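Local coordinates for protein probable mannosyltransferase KTR4 (Saccharomyces cerevisiae, PDB 5A07) that is a probable mannosyltransferase of the GT-A clan, with guanosine-5'-diphosphate and a manganese ion bound in its pocket, at residues Phe79-Ser85 and Trp373-Ile377; Glu127-Lys132 and Leu158-Arg162; Val235-Ile241 and Asp376-His381; Lys254-Val259 and Thr319-Asp325. The contacts are given in a common frame with arbitrary orientation. Where two conformers were deposited one is given. Residues are numbered along the deposited sequence.

Contact 1 (Phe79-Ser85 and Trp373-Ile377); sequences FLLQEIS and WFRDI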
# COMPACT_ATOMS: atom_id res chain seq x y z
N PHE B 79 -14.04 -12.29 9.18
CA PHE B 79 -14.16 -10.86 9.06
C PHE B 79 -14.94 -10.43 7.83
O PHE B 79 -15.79 -9.55 7.90
CB PHE B 79 -12.77 -10.17 9.14
CG PHE B 79 -12.33 -9.93 10.56
CD1 PHE B 79 -12.03 -10.98 11.38
CD2 PHE B 79 -12.24 -8.65 11.08
CE1 PHE B 79 -11.74 -10.80 12.72
CE2 PHE B 79 -11.86 -8.44 12.40
CZ PHE B 79 -11.62 -9.53 13.22
N LEU B 80 -14.61 -11.01 6.69
CA LEU B 80 -15.22 -10.58 5.43
C LEU B 80 -16.70 -10.90 5.36
O LEU B 80 -17.46 -10.12 4.74
CB LEU B 80 -14.47 -11.15 4.25
CG LEU B 80 -13.33 -10.33 3.70
CD1 LEU B 80 -13.81 -9.06 2.97
CD2 LEU B 80 -12.33 -9.90 4.78
N LEU B 81 -17.14 -11.95 6.04
CA LEU B 81 -18.58 -12.27 6.13
C LEU B 81 -19.29 -11.60 7.22
O LEU B 81 -20.50 -11.64 7.28
CB LEU B 81 -18.87 -13.79 6.16
CG LEU B 81 -18.25 -14.60 5.05
CD1 LEU B 81 -18.65 -16.07 5.23
CD2 LEU B 81 -18.61 -14.08 3.67
N GLN B 82 -18.62 -10.77 8.01
CA GLN B 82 -19.35 -9.95 9.04
C GLN B 82 -20.04 -8.79 8.34
O GLN B 82 -19.44 -8.10 7.50
CB GLN B 82 -18.32 -9.42 10.04
CG GLN B 82 -18.77 -8.48 11.14
CD GLN B 82 -17.55 -7.92 11.98
OE1 GLN B 82 -16.41 -8.43 11.96
NE2 GLN B 82 -17.81 -6.83 12.66
N GLU B 83 -21.30 -8.55 8.68
CA GLU B 83 -22.02 -7.40 8.15
C GLU B 83 -21.40 -6.10 8.68
O GLU B 83 -21.33 -5.92 9.88
CB GLU B 83 -23.50 -7.42 8.57
CG GLU B 83 -24.20 -8.57 7.90
CD GLU B 83 -25.64 -8.74 8.43
OE1 GLU B 83 -26.17 -7.85 9.08
OE2 GLU B 83 -26.20 -9.78 8.20
N ILE B 84 -20.95 -5.23 7.80
CA ILE B 84 -20.47 -3.92 8.19
C ILE B 84 -21.10 -2.85 7.32
O ILE B 84 -21.74 -3.14 6.32
CB ILE B 84 -18.92 -3.84 8.06
CG1 ILE B 84 -18.51 -3.93 6.58
CG2 ILE B 84 -18.26 -4.93 8.84
CD1 ILE B 84 -17.01 -3.68 6.36
N SER B 85 -20.91 -1.62 7.75
CA SER B 85 -21.32 -0.47 6.95
C SER B 85 -20.28 0.64 6.88
O SER B 85 -19.72 0.86 5.80
CB SER B 85 -22.66 0.09 7.41
OG SER B 85 -22.49 0.35 8.71
N TRP B 373 -7.27 -0.39 8.27
CA TRP B 373 -7.80 -1.29 7.24
C TRP B 373 -9.22 -0.87 6.83
O TRP B 373 -10.17 -0.98 7.62
CB TRP B 373 -7.81 -2.74 7.74
CG TRP B 373 -8.33 -3.74 6.77
CD1 TRP B 373 -8.22 -3.68 5.44
CD2 TRP B 373 -8.94 -4.97 7.05
NE1 TRP B 373 -8.80 -4.76 4.84
CE2 TRP B 373 -9.27 -5.57 5.82
CE3 TRP B 373 -9.27 -5.64 8.24
CZ2 TRP B 373 -9.86 -6.81 5.73
CZ3 TRP B 373 -9.88 -6.84 8.15
CH2 TRP B 373 -10.16 -7.43 6.91
N PHE B 374 -9.34 -0.37 5.59
CA PHE B 374 -10.60 0.17 5.09
C PHE B 374 -11.47 -0.99 4.62
O PHE B 374 -11.65 -1.24 3.41
CB PHE B 374 -10.36 1.16 3.93
CG PHE B 374 -10.16 2.57 4.40
CD1 PHE B 374 -11.21 3.28 4.93
CD2 PHE B 374 -8.88 3.17 4.34
CE1 PHE B 374 -11.01 4.59 5.40
CE2 PHE B 374 -8.71 4.45 4.80
CZ PHE B 374 -9.77 5.17 5.35
N ARG B 375 -12.04 -1.70 5.59
CA ARG B 375 -12.84 -2.88 5.29
C ARG B 375 -14.00 -2.54 4.36
O ARG B 375 -14.41 -3.37 3.53
CB ARG B 375 -13.37 -3.53 6.60
CG ARG B 375 -12.26 -4.18 7.42
CD ARG B 375 -12.79 -4.57 8.79
NE ARG B 375 -13.72 -5.72 8.73
CZ ARG B 375 -14.38 -6.21 9.78
NH1 ARG B 375 -14.18 -5.69 11.01
NH2 ARG B 375 -15.22 -7.21 9.62
N ASP B 376 -14.53 -1.34 4.50
CA ASP B 376 -15.72 -0.93 3.79
C ASP B 376 -15.46 -0.56 2.33
O ASP B 376 -16.45 -0.39 1.58
CB ASP B 376 -16.46 0.25 4.51
CG ASP B 376 -15.54 1.46 4.83
OD1 ASP B 376 -14.26 1.33 4.96
OD2 ASP B 376 -16.08 2.59 5.02
N ILE B 377 -14.18 -0.36 1.96
CA ILE B 377 -13.86 0.06 0.58
C ILE B 377 -13.74 -1.20 -0.26
O ILE B 377 -12.71 -1.86 -0.32
CB ILE B 377 -12.66 1.00 0.47
CG1 ILE B 377 -12.95 2.25 1.28
CG2 ILE B 377 -12.44 1.28 -1.02
CD1 ILE B 377 -11.84 3.28 1.23
O HOH W 1 -14.64 -6.98 6.30
O HOH W 2 -15.39 -5.84 13.58
O HOH W 3 -18.73 2.91 4.38
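Polar bonds converge on the guanidinium of Arg375. Its NH2 donates to Phe79 O at 3.0 Å, with a bent N-H...O angle of 136°, and to Gln82 OE1 at 2.9 Å, almost straight at 171°. Two waters extend this pairing: water 1 accepts from Arg375 NE (2.9 Å) and donates to Phe79 O (3.2 Å), while water 2 accepts from Arg375 NH1 and Gln82 NE2, both at 2.8 Å. Water 3 joins Ser85 O to Asp376 OD2, 2.7 Å from each; that carboxylate oxygen is also hydrogen-bonded to Tyr243.

Helix 65-80 ends here, and Phe79 O, which also accepts from Gln82 N, lies in its last turn; Arg375 occupies the second position of a type I turn, Phe374 to Ile377, between strands 371-373 and 379-381. One long side chain thus ties a helix C-terminus to a tight turn.

Phe79 CD2 (3.5 Å from Arg375 CZ) and Ile84 CG2 lie over opposite faces of the guanidinium, while Ile84 CD1 reaches Arg375 CB at 3.7 Å. In apolar packing, Leu80 CD2 meets the edge of the indole at Trp373 CH2, 3.9 Å away, and helix 418-425 packs on Phe79 and Trp373 through Ile422.

Contact 2 (Glu127-Lys132 and Leu158-Arg162); sequences EEEYNK and LPKDR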
# COMPACT_ATOMS: atom_id res chain seq x y z
N GLU B 127 -15.44 8.08 -8.74
CA GLU B 127 -16.41 9.19 -8.65
C GLU B 127 -17.80 8.64 -8.19
O GLU B 127 -18.45 9.20 -7.29
CB GLU B 127 -16.57 9.86 -10.01
CG GLU B 127 -15.45 10.83 -10.38
CD GLU B 127 -15.51 12.15 -9.62
OE1 GLU B 127 -16.64 12.69 -9.51
OE2 GLU B 127 -14.46 12.67 -9.17
N GLU B 128 -18.22 7.58 -8.83
CA GLU B 128 -19.55 7.01 -8.58
C GLU B 128 -19.66 6.51 -7.13
O GLU B 128 -20.68 6.70 -6.49
CB GLU B 128 -19.82 5.88 -9.55
CG GLU B 128 -21.16 5.11 -9.38
CD GLU B 128 -22.39 6.03 -9.34
OE1 GLU B 128 -22.35 7.17 -9.87
OE2 GLU B 128 -23.40 5.69 -8.70
N GLU B 129 -18.62 5.88 -6.60
CA GLU B 129 -18.73 5.29 -5.28
C GLU B 129 -18.35 6.26 -4.17
O GLU B 129 -18.63 6.00 -3.02
CB GLU B 129 -17.83 4.04 -5.17
CG GLU B 129 -18.16 2.93 -6.18
CD GLU B 129 -19.66 2.48 -6.23
OE1 GLU B 129 -20.37 2.59 -5.22
OE2 GLU B 129 -20.15 2.08 -7.34
N TYR B 130 -17.64 7.33 -4.51
CA TYR B 130 -17.10 8.26 -3.52
C TYR B 130 -17.05 9.74 -3.90
O TYR B 130 -17.77 10.61 -3.32
CB TYR B 130 -15.71 7.81 -3.04
CG TYR B 130 -15.09 8.80 -2.04
CD1 TYR B 130 -15.63 8.96 -0.78
CD2 TYR B 130 -14.03 9.60 -2.38
CE1 TYR B 130 -15.11 9.84 0.12
CE2 TYR B 130 -13.46 10.53 -1.46
CZ TYR B 130 -14.03 10.64 -0.22
OH TYR B 130 -13.52 11.48 0.73
N ASN B 131 -16.21 10.04 -4.86
CA ASN B 131 -15.78 11.41 -5.04
C ASN B 131 -16.81 12.38 -5.61
O ASN B 131 -16.65 13.55 -5.44
CB ASN B 131 -14.47 11.47 -5.83
CG ASN B 131 -13.64 12.74 -5.50
OD1 ASN B 131 -13.65 13.24 -4.39
ND2 ASN B 131 -13.00 13.31 -6.54
N LYS B 132 -17.88 11.89 -6.23
CA LYS B 132 -18.90 12.78 -6.75
C LYS B 132 -19.55 13.52 -5.60
O LYS B 132 -20.08 14.60 -5.82
CB LYS B 132 -19.95 12.04 -7.55
CG LYS B 132 -20.91 11.20 -6.70
CD LYS B 132 -21.87 10.42 -7.57
CE LYS B 132 -22.82 9.58 -6.72
NZ LYS B 132 -23.66 8.80 -7.66
N LEU B 158 -15.25 14.05 -16.35
CA LEU B 158 -15.42 14.57 -15.01
C LEU B 158 -16.34 15.74 -15.01
O LEU B 158 -16.42 16.42 -16.00
CB LEU B 158 -14.06 15.01 -14.46
CG LEU B 158 -13.14 13.88 -13.93
CD1 LEU B 158 -11.73 14.41 -13.65
CD2 LEU B 158 -13.72 13.22 -12.69
N PRO B 159 -16.97 16.05 -13.88
CA PRO B 159 -17.75 17.28 -13.86
C PRO B 159 -16.90 18.49 -14.14
O PRO B 159 -15.66 18.53 -13.91
CB PRO B 159 -18.27 17.36 -12.45
CG PRO B 159 -18.28 15.95 -12.00
CD PRO B 159 -17.10 15.29 -12.64
N LYS B 160 -17.56 19.53 -14.66
CA LYS B 160 -16.84 20.74 -15.06
C LYS B 160 -16.13 21.41 -13.87
O LYS B 160 -15.08 22.02 -14.01
CB LYS B 160 -17.87 21.66 -15.76
CG LYS B 160 -17.78 23.15 -15.57
CD LYS B 160 -19.13 23.80 -15.93
CE LYS B 160 -19.06 25.28 -15.66
NZ LYS B 160 -18.12 25.86 -16.65
N ASP B 161 -16.68 21.31 -12.68
CA ASP B 161 -16.01 21.96 -11.52
C ASP B 161 -14.87 21.12 -10.87
O ASP B 161 -14.26 21.55 -9.91
CB ASP B 161 -17.06 22.30 -10.42
CG ASP B 161 -17.93 21.08 -10.00
OD1 ASP B 161 -18.07 20.12 -10.80
OD2 ASP B 161 -18.50 21.09 -8.88
N ARG B 162 -14.62 19.90 -11.32
CA ARG B 162 -13.61 19.10 -10.71
C ARG B 162 -12.25 19.65 -11.12
O ARG B 162 -11.94 19.82 -12.28
CB ARG B 162 -13.69 17.65 -11.16
CG ARG B 162 -12.80 16.68 -10.36
CD ARG B 162 -13.34 16.45 -8.94
NE ARG B 162 -14.57 15.66 -8.87
CZ ARG B 162 -15.79 16.16 -8.63
NH1 ARG B 162 -15.97 17.46 -8.38
NH2 ARG B 162 -16.84 15.39 -8.73
O HOH W 4 -19.73 15.88 -8.32
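A bidentate salt bridge dominates: Arg162 NH2 donates to Glu127 OE1 at 2.8 Å (176°) and Arg162 NE to Glu127 OE2 at 3.0 Å (174°). Glu127 OE1 lies at the edge of the guanidinium, near its plane, and both bonds are close to linear. Glu127 OE2 has further donors in Asn131 ND2, 3.1 Å away and one helical turn on, and the hydroxyl of Tyr138; Asn131 ND2 is also hydrogen-bonded to Tyr136 O. Water 4 accepts from Arg162 NH2 (3.0 Å) and donates to Lys132 O (2.8 Å).

Around this pair the packing is thin, with 179 Å² buried. Asn131 O sits over one guanidinium face, and Leu158 CD2 comes within 3.6 Å of Glu127 OE2. Pro159 opens the type I turn that ends at Arg162.

The contact joins the C-terminal end of helix 116-131, where a pi-type turn sets Lys132 N 2.9 Å from Glu127 O, to the loop between helix 148-156 and strand 164-168; Tyr138 of strand 138-142 packs against Asn131, Leu158 and Arg162.

Contact 3 (Val235-Ile241 and Asp376-His381); sequences VNFYCKI and DIGYHH. With MN (manganese (II) ion), chain G.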
# COMPACT_ATOMS: atom_id res chain seq x y z
N VAL B 235 -8.89 -0.46 -12.12
CA VAL B 235 -9.35 -0.98 -10.84
C VAL B 235 -10.80 -0.73 -10.74
O VAL B 235 -11.41 0.04 -11.53
CB VAL B 235 -8.58 -0.34 -9.66
CG1 VAL B 235 -7.13 -0.55 -9.85
CG2 VAL B 235 -8.87 1.15 -9.51
N ASN B 236 -11.39 -1.36 -9.74
CA ASN B 236 -12.82 -1.31 -9.51
C ASN B 236 -13.15 -0.97 -8.09
O ASN B 236 -12.42 -1.39 -7.19
CB ASN B 236 -13.45 -2.70 -9.82
CG ASN B 236 -13.20 -3.12 -11.28
OD1 ASN B 236 -13.85 -2.61 -12.19
ND2 ASN B 236 -12.19 -3.90 -11.49
N PHE B 237 -14.20 -0.18 -7.91
CA PHE B 237 -14.75 0.09 -6.62
C PHE B 237 -16.16 -0.42 -6.60
O PHE B 237 -16.95 -0.20 -7.55
CB PHE B 237 -14.76 1.57 -6.32
CG PHE B 237 -13.36 2.16 -6.17
CD1 PHE B 237 -12.67 2.07 -4.98
CD2 PHE B 237 -12.72 2.70 -7.26
CE1 PHE B 237 -11.37 2.53 -4.88
CE2 PHE B 237 -11.45 3.16 -7.16
CZ PHE B 237 -10.75 3.04 -5.98
N TYR B 238 -16.56 -1.00 -5.49
CA TYR B 238 -17.88 -1.68 -5.44
C TYR B 238 -18.86 -1.11 -4.47
O TYR B 238 -20.06 -1.45 -4.61
CB TYR B 238 -17.73 -3.19 -5.10
CG TYR B 238 -16.88 -3.93 -6.08
CD1 TYR B 238 -17.31 -4.13 -7.43
CD2 TYR B 238 -15.66 -4.45 -5.73
CE1 TYR B 238 -16.49 -4.77 -8.39
CE2 TYR B 238 -14.87 -5.11 -6.67
CZ TYR B 238 -15.32 -5.27 -7.99
OH TYR B 238 -14.49 -5.90 -8.86
N CYS B 239 -18.43 -0.25 -3.53
CA CYS B 239 -19.29 0.12 -2.44
C CYS B 239 -19.28 1.59 -2.19
O CYS B 239 -18.23 2.23 -2.18
CB CYS B 239 -18.85 -0.61 -1.16
SG CYS B 239 -18.68 -2.38 -1.31
N LYS B 240 -20.45 2.13 -1.90
CA LYS B 240 -20.57 3.54 -1.63
C LYS B 240 -19.90 3.93 -0.31
O LYS B 240 -20.14 3.32 0.73
CB LYS B 240 -22.03 3.93 -1.56
CG LYS B 240 -22.65 3.97 -2.94
CD LYS B 240 -23.92 4.79 -2.99
CE LYS B 240 -24.83 4.25 -4.11
NZ LYS B 240 -25.74 3.27 -3.48
N ILE B 241 -19.18 5.03 -0.38
CA ILE B 241 -18.50 5.60 0.77
C ILE B 241 -19.07 6.98 1.01
O ILE B 241 -18.86 7.89 0.21
CB ILE B 241 -17.00 5.69 0.53
CG1 ILE B 241 -16.47 4.30 0.26
CG2 ILE B 241 -16.28 6.38 1.73
CD1 ILE B 241 -16.46 3.37 1.48
N ASP B 376 -14.53 -1.34 4.50
CA ASP B 376 -15.72 -0.93 3.79
C ASP B 376 -15.46 -0.56 2.33
O ASP B 376 -16.45 -0.39 1.58
CB ASP B 376 -16.46 0.25 4.51
CG ASP B 376 -15.54 1.46 4.83
OD1 ASP B 376 -14.26 1.33 4.96
OD2 ASP B 376 -16.08 2.59 5.02
N ILE B 377 -14.18 -0.36 1.96
CA ILE B 377 -13.86 0.06 0.58
C ILE B 377 -13.74 -1.20 -0.26
O ILE B 377 -12.71 -1.86 -0.32
CB ILE B 377 -12.66 1.00 0.47
CG1 ILE B 377 -12.95 2.25 1.28
CG2 ILE B 377 -12.44 1.28 -1.02
CD1 ILE B 377 -11.84 3.28 1.23
N GLY B 378 -14.86 -1.59 -0.89
CA GLY B 378 -14.88 -2.71 -1.78
C GLY B 378 -14.00 -2.36 -3.02
O GLY B 378 -14.19 -1.30 -3.62
N TYR B 379 -13.05 -3.19 -3.35
CA TYR B 379 -12.00 -2.79 -4.29
C TYR B 379 -11.37 -3.97 -4.98
O TYR B 379 -11.15 -5.07 -4.36
CB TYR B 379 -10.84 -2.12 -3.54
CG TYR B 379 -9.65 -1.81 -4.42
CD1 TYR B 379 -9.62 -0.62 -5.11
CD2 TYR B 379 -8.50 -2.58 -4.37
CE1 TYR B 379 -8.49 -0.26 -5.86
CE2 TYR B 379 -7.37 -2.27 -5.10
CZ TYR B 379 -7.39 -1.09 -5.89
OH TYR B 379 -6.28 -0.68 -6.58
N HIS B 380 -11.08 -3.82 -6.27
CA HIS B 380 -10.34 -4.88 -7.02
C HIS B 380 -9.28 -4.31 -7.88
O HIS B 380 -9.52 -3.32 -8.58
CB HIS B 380 -11.34 -5.68 -7.84
CG HIS B 380 -10.74 -6.50 -8.93
ND1 HIS B 380 -10.79 -6.12 -10.25
CD2 HIS B 380 -10.13 -7.70 -8.91
CE1 HIS B 380 -10.26 -7.07 -11.01
NE2 HIS B 380 -9.84 -8.04 -10.22
N HIS B 381 -8.13 -4.99 -7.88
CA HIS B 381 -7.07 -4.81 -8.85
C HIS B 381 -6.65 -6.23 -9.11
O HIS B 381 -6.36 -7.02 -8.18
CB HIS B 381 -5.91 -4.02 -8.25
CG HIS B 381 -4.70 -3.83 -9.14
ND1 HIS B 381 -3.93 -4.86 -9.61
CD2 HIS B 381 -4.15 -2.70 -9.64
CE1 HIS B 381 -2.92 -4.37 -10.31
NE2 HIS B 381 -3.04 -3.07 -10.34
MN MN G . -1.39 -1.75 -11.51
O HOH W 5 -15.95 0.86 -2.61
O HOH W 6 -1.53 -3.45 -13.16
O HOH W 7 -3.07 -0.73 -12.88
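A manganese ligand ends this short strand pair: His381 NE2 binds the ion at 2.4 Å, with waters 6 and 7 each at 2.4 Å, and Glu232 is a further protein ligand. Behind it the two segments run antiparallel, their end-to-end directions 170° apart. Asn236 and His380 form a hydrogen-bonded pair (Asn236 N to His380 O and His380 N to Asn236 O, both 2.9 Å), repeated between side chains by Asn236 ND2 donating to His380 ND1 at 2.9 Å. Tyr238 N to Gly378 O, 3.0 Å, continues the pairing. A CB on Gly378 would lie 2.6 Å from Cys239 SG, which leaves no room for a side chain; Cys239 is disulfide-bonded to Cys397.

On the face opposite Asn236 and His380, Phe237 CE1 meets Tyr379 CD1 at 3.6 Å in an oblique ring pair; beyond the strands, Ile241 CD1 touches Ile377 CG1 at 3.7 Å. Strand 379-381 is the middle one of a three-stranded antiparallel sheet, between 236-237 and 384-386; Phe237 leans on helix 116-131, and Tyr379 on strand 256-262.

Contact 4 (Lys254-Val259 and Thr319-Asp325); sequences KIYGFV and TNFEIVD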
# COMPACT_ATOMS: atom_id res chain seq x y z
N LYS B 254 -5.02 8.58 11.75
CA LYS B 254 -4.51 7.56 10.91
C LYS B 254 -3.58 8.12 9.88
O LYS B 254 -3.91 9.09 9.19
CB LYS B 254 -5.66 6.80 10.23
CG LYS B 254 -6.74 6.36 11.18
CD LYS B 254 -6.24 5.42 12.25
CE LYS B 254 -7.44 4.98 13.11
NZ LYS B 254 -6.84 4.19 14.19
N ILE B 255 -2.44 7.49 9.75
CA ILE B 255 -1.47 7.93 8.76
C ILE B 255 -1.48 7.12 7.47
O ILE B 255 -0.79 7.46 6.53
CB ILE B 255 -0.04 7.89 9.33
CG1 ILE B 255 0.39 6.49 9.68
CG2 ILE B 255 0.05 8.90 10.51
CD1 ILE B 255 1.90 6.30 9.92
N TYR B 256 -2.23 6.01 7.46
CA TYR B 256 -2.16 5.14 6.31
C TYR B 256 -3.44 4.30 6.27
O TYR B 256 -3.92 3.84 7.31
CB TYR B 256 -0.94 4.25 6.37
CG TYR B 256 -0.64 3.53 5.05
CD1 TYR B 256 -0.03 4.21 4.00
CD2 TYR B 256 -0.97 2.23 4.85
CE1 TYR B 256 0.23 3.58 2.80
CE2 TYR B 256 -0.66 1.58 3.65
CZ TYR B 256 -0.05 2.28 2.65
OH TYR B 256 0.23 1.67 1.47
N GLY B 257 -3.96 4.14 5.07
CA GLY B 257 -5.11 3.30 4.81
C GLY B 257 -4.85 2.31 3.70
O GLY B 257 -4.28 2.67 2.64
N PHE B 258 -5.28 1.06 3.92
CA PHE B 258 -5.11 0.00 2.97
C PHE B 258 -6.38 -0.84 2.89
O PHE B 258 -7.24 -0.80 3.77
CB PHE B 258 -3.88 -0.86 3.32
CG PHE B 258 -4.09 -1.81 4.49
CD1 PHE B 258 -3.93 -1.39 5.77
CD2 PHE B 258 -4.45 -3.12 4.28
CE1 PHE B 258 -4.13 -2.26 6.85
CE2 PHE B 258 -4.66 -3.99 5.34
CZ PHE B 258 -4.51 -3.54 6.62
N VAL B 259 -6.45 -1.61 1.83
CA VAL B 259 -7.51 -2.61 1.64
C VAL B 259 -7.08 -4.08 1.55
O VAL B 259 -7.88 -5.00 1.92
CB VAL B 259 -8.48 -2.31 0.46
CG1 VAL B 259 -9.30 -1.07 0.69
CG2 VAL B 259 -7.74 -2.19 -0.86
N THR B 319 -0.04 -1.65 -2.37
CA THR B 319 -0.08 -0.19 -2.55
C THR B 319 -0.77 0.33 -3.82
O THR B 319 -0.88 1.53 -3.98
CB THR B 319 1.35 0.41 -2.52
OG1 THR B 319 2.13 -0.26 -3.51
CG2 THR B 319 1.96 0.22 -1.09
N ASN B 320 -1.23 -0.52 -4.75
CA ASN B 320 -1.99 0.05 -5.86
C ASN B 320 -3.15 0.90 -5.39
O ASN B 320 -3.60 1.79 -6.10
CB ASN B 320 -2.36 -0.99 -6.90
CG ASN B 320 -3.11 -2.20 -6.34
OD1 ASN B 320 -4.20 -2.08 -5.85
ND2 ASN B 320 -2.53 -3.35 -6.51
N PHE B 321 -3.71 0.57 -4.24
CA PHE B 321 -4.60 1.46 -3.47
C PHE B 321 -3.86 1.85 -2.21
O PHE B 321 -3.30 1.00 -1.55
CB PHE B 321 -5.86 0.70 -3.04
CG PHE B 321 -6.70 1.43 -1.98
CD1 PHE B 321 -6.35 1.39 -0.64
CD2 PHE B 321 -7.75 2.18 -2.33
CE1 PHE B 321 -7.11 2.05 0.33
CE2 PHE B 321 -8.49 2.86 -1.41
CZ PHE B 321 -8.18 2.81 -0.07
N GLU B 322 -3.77 3.13 -1.90
CA GLU B 322 -3.30 3.51 -0.56
C GLU B 322 -3.84 4.93 -0.27
O GLU B 322 -3.99 5.75 -1.20
CB GLU B 322 -1.80 3.37 -0.41
CG GLU B 322 -0.98 4.16 -1.41
CD GLU B 322 0.52 4.00 -1.30
OE1 GLU B 322 1.10 3.48 -0.30
OE2 GLU B 322 1.17 4.46 -2.25
N ILE B 323 -4.22 5.19 0.99
CA ILE B 323 -4.55 6.55 1.47
C ILE B 323 -3.34 6.86 2.38
O ILE B 323 -3.07 6.11 3.31
CB ILE B 323 -5.78 6.57 2.32
CG1 ILE B 323 -7.00 5.89 1.69
CG2 ILE B 323 -6.14 7.99 2.64
CD1 ILE B 323 -7.38 6.44 0.41
N VAL B 324 -2.64 7.93 2.13
CA VAL B 324 -1.40 8.16 2.87
C VAL B 324 -1.27 9.61 3.33
O VAL B 324 -1.58 10.58 2.60
CB VAL B 324 -0.15 7.60 2.15
CG1 VAL B 324 -0.03 8.11 0.77
CG2 VAL B 324 1.11 7.90 2.97
N ASP B 325 -0.87 9.74 4.58
CA ASP B 325 -0.55 10.99 5.22
C ASP B 325 0.90 11.29 4.85
O ASP B 325 1.84 10.66 5.32
CB ASP B 325 -0.75 10.87 6.74
CG ASP B 325 -0.50 12.19 7.53
OD1 ASP B 325 0.16 13.10 6.96
OD2 ASP B 325 -1.01 12.31 8.69
O HOH W 8 -3.29 11.71 9.41
O HOH W 9 -2.00 -0.13 0.60
O HOH W 10 -4.30 -1.84 -0.13
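Tyr256, with chi1 in t (-167°), extends its ring along the neighbouring strand, so that OH donates to Glu322 OE1 at 2.7 Å and CD1 rests 3.9 Å from Val324 CB. Glu322 OE2 forms salt bridges with Arg358 and Arg230. The t rotamer of Phe321 (168°) offers a ring face to Val259, whose CG1 stands 4.1 Å from the centroid, 20° off the normal: a CH-pi contact. Asp325 is also t: water 8 donates to both Asp325 OD2 (2.5 Å) and Lys254 O (2.7 Å), while Asp325 OD1 N-caps the following helix at Asp327 and pairs with Lys226.

The backbones match in register. Gly257 and Ile323 are a hydrogen-bonded pair (Gly257 N to Ile323 O 2.8 Å, Ile323 N to Gly257 O 3.0 Å), and Asp325 N reaches Ile255 O at 3.0 Å. With axes 4.6 Å apart at 175°, strands 256-258 and 322-325 are antiparallel neighbours in the mixed central sheet, consistent with the GT-A fold.

Contact 4 is the most central, its centre about 6 Å from the centre of the chain, and contacts 1 and 3 both touch it. Phe374 N lies 2.8 Å from Phe258 O and Trp373 NE1 3.1 Å from Val259 O, joining contact 1 to the central sheet; Tyr379 OH, 2.6 Å from Asn320 OD1, joins contact 3. Contacts 1 and 3 share Asp376 and Ile377, their centres about 11 Å apart. Contact 2, outermost, reaches contact 3 through Glu129 O and Ile241 N (2.9 Å). Contact 3 enters the pocket directly: the side chain of His381 is about 3 Å from guanosine-5'-diphosphate, whereas that of Thr319 in contact 4 is about 7 Å from it.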